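Local atomic coordinates of fatty acid CoA ligase (Marinactinospora thermotolerans, PDB entry 6SQ8), a protein that belongs to the ANL clan of AMP-binding enzymes and is modelled here with adenosine monophosphate in its pocket. Residues L37-L42 and Q71-H76. Residues are numbered along the deposited sequence; the frame is centred on the assembly and turned at random.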
loop_
_atom_site.group_PDB
_atom_site.type_symbol
_atom_site.label_atom_id
_atom_site.label_comp_id
_atom_site.label_asym_id
_atom_site.label_seq_id
_atom_site.Cartn_x
_atom_site.Cartn_y
_atom_site.Cartn_z
ATOM N N LEU A 37 -16.690 16.525 -17.329
ATOM C CA LEU A 37 -17.066 17.708 -16.582
ATOM C C LEU A 37 -15.870 18.263 -15.797
ATOM O O LEU A 37 -15.501 19.425 -15.946
ATOM C CB LEU A 37 -18.214 17.322 -15.646
ATOM C CG LEU A 37 -19.008 18.495 -15.062
ATOM C CD1 LEU A 37 -20.478 18.113 -14.918
ATOM C CD2 LEU A 37 -18.431 18.963 -13.731
ATOM N N LEU A 38 -15.269 17.415 -14.960
ATOM C CA LEU A 38 -14.185 17.820 -14.090
ATOM C C LEU A 38 -12.963 18.208 -14.923
ATOM O O LEU A 38 -12.240 19.136 -14.562
ATOM C CB LEU A 38 -13.842 16.653 -13.161
ATOM C CG LEU A 38 -14.881 16.307 -12.110
ATOM C CD1 LEU A 38 -14.491 15.058 -11.374
ATOM C CD2 LEU A 38 -15.010 17.424 -11.115
ATOM N N ALA A 39 -12.730 17.467 -16.014
ATOM C CA ALA A 39 -11.617 17.733 -16.905
ATOM C C ALA A 39 -11.739 19.157 -17.465
ATOM O O ALA A 39 -10.820 19.954 -17.346
ATOM C CB ALA A 39 -11.583 16.706 -18.004
ATOM N N HIS A 40 -12.901 19.454 -18.045
ATOM C CA HIS A 40 -13.191 20.779 -18.605
ATOM C C HIS A 40 -13.021 21.875 -17.531
ATOM O O HIS A 40 -12.332 22.866 -17.748
ATOM C CB HIS A 40 -14.587 20.779 -19.237
ATOM C CG HIS A 40 -14.923 22.072 -19.900
ATOM N ND1 HIS A 40 -15.533 23.132 -19.236
ATOM C CD2 HIS A 40 -14.759 22.464 -21.182
ATOM C CE1 HIS A 40 -15.721 24.123 -20.085
ATOM N NE2 HIS A 40 -15.238 23.745 -21.275
ATOM N N ALA A 41 -13.618 21.677 -16.355
ATOM C CA ALA A 41 -13.573 22.658 -15.284
ATOM C C ALA A 41 -12.129 22.979 -14.862
ATOM O O ALA A 41 -11.798 24.137 -14.588
ATOM C CB ALA A 41 -14.378 22.157 -14.113
ATOM N N LEU A 42 -11.278 21.945 -14.777
ATOM C CA LEU A 42 -9.867 22.091 -14.336
ATOM C C LEU A 42 -9.058 22.804 -15.429
ATOM O O LEU A 42 -8.191 23.627 -15.123
ATOM C CB LEU A 42 -9.267 20.707 -14.055
ATOM C CG LEU A 42 -9.749 19.986 -12.803
ATOM C CD1 LEU A 42 -9.450 18.502 -12.901
ATOM C CD2 LEU A 42 -9.093 20.558 -11.567
ATOM N N GLN A 71 -5.443 13.286 -14.629
ATOM C CA GLN A 71 -4.468 12.566 -15.450
ATOM C C GLN A 71 -4.765 12.802 -16.937
ATOM O O GLN A 71 -3.851 13.032 -17.718
ATOM C CB GLN A 71 -4.442 11.088 -15.062
ATOM C CG GLN A 71 -3.720 10.845 -13.733
ATOM C CD GLN A 71 -3.893 9.438 -13.219
ATOM O OE1 GLN A 71 -4.848 8.745 -13.563
ATOM N NE2 GLN A 71 -2.960 9.000 -12.393
ATOM N N ALA A 72 -6.047 12.751 -17.303
ATOM C CA ALA A 72 -6.519 13.000 -18.668
ATOM C C ALA A 72 -6.037 14.366 -19.177
ATOM O O ALA A 72 -5.620 14.471 -20.317
ATOM C CB ALA A 72 -8.024 12.915 -18.716
ATOM N N ILE A 73 -6.069 15.394 -18.322
ATOM C CA ILE A 73 -5.695 16.770 -18.723
ATOM C C ILE A 73 -4.178 16.969 -18.579
ATOM O O ILE A 73 -3.698 18.108 -18.468
ATOM C CB ILE A 73 -6.477 17.869 -17.968
ATOM C CG1 ILE A 73 -6.018 18.029 -16.514
ATOM C CG2 ILE A 73 -7.974 17.667 -18.097
ATOM C CD1 ILE A 73 -6.354 19.343 -15.922
ATOM N N GLY A 74 -3.413 15.873 -18.589
ATOM C CA GLY A 74 -1.962 15.955 -18.649
ATOM C C GLY A 74 -1.327 16.486 -17.371
ATOM O O GLY A 74 -0.180 16.868 -17.394
ATOM N N CYS A 75 -2.044 16.443 -16.244
ATOM C CA CYS A 75 -1.467 16.786 -14.932
ATOM C C CYS A 75 -1.114 15.522 -14.136
ATOM O O CYS A 75 -1.504 14.413 -14.503
ATOM C CB CYS A 75 -2.433 17.661 -14.145
ATOM S SG CYS A 75 -2.569 19.332 -14.831
ATOM N N HIS A 76 -0.352 15.696 -13.050
ATOM C CA HIS A 76 -0.036 14.594 -12.162
ATOM C C HIS A 76 -0.818 14.725 -10.849
ATOM O O HIS A 76 -0.770 15.746 -10.163
ATOM C CB HIS A 76 1.480 14.443 -11.973
ATOM C CG HIS A 76 2.182 15.546 -11.268
ATOM N ND1 HIS A 76 2.982 16.458 -11.941
ATOM C CD2 HIS A 76 2.282 15.847 -9.955
ATOM C CE1 HIS A 76 3.525 17.293 -11.071
ATOM N NE2 HIS A 76 3.107 16.944 -9.844
#
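A Schellman motif ends helix 61-72, and the residue at this turn, Ile73, packs against helix 28-44 through Ala39 and Leu42. Both helices belong to the AMP-binding part of the chain, and the turn leads straight into strand 76-79, an outermost strand of a five-stranded parallel sheet, so the contact joins one helix to the corner where another gives way to sheet. The capping is explicit in the backbone: Gly74, with positive phi (70°), gives its N-H to the helix, N to Gln71 O at 3.0 Å, while Cys75 N reaches back to Val70 O. Ile73 is the first residue to leave helical geometry, and its two branches divide the work. CG2 lies over the first of the two helical residues, 3.7 Å from Ala39 CB and equally close to the carbonyl oxygen of Ala39. The longer branch ends in CD1, which meets Leu42 CB at 3.7 Å. With chi1 at 74°, CG1 sits between the backbone N and the carbonyl carbon, and an extended chi2 (159°) carries CD1 onward to Leu42. The two footholds lie three positions apart on the helix, so the forked side chain spans nearly one turn. Around this contact, Ala39 also touches Leu146, Leu42 touches Ile47 and Val70, and Arg149 NE hydrogen-bonds to Ile73 O. The touching residues are buried and their side chains wholly apolar; between the two segments, cohesion therefore rests on van der Waals packing and the exclusion of water, while the N-H groups of Gly74 and Cys75 are taken up by the capping bonds, and Ile73 O by Arg149.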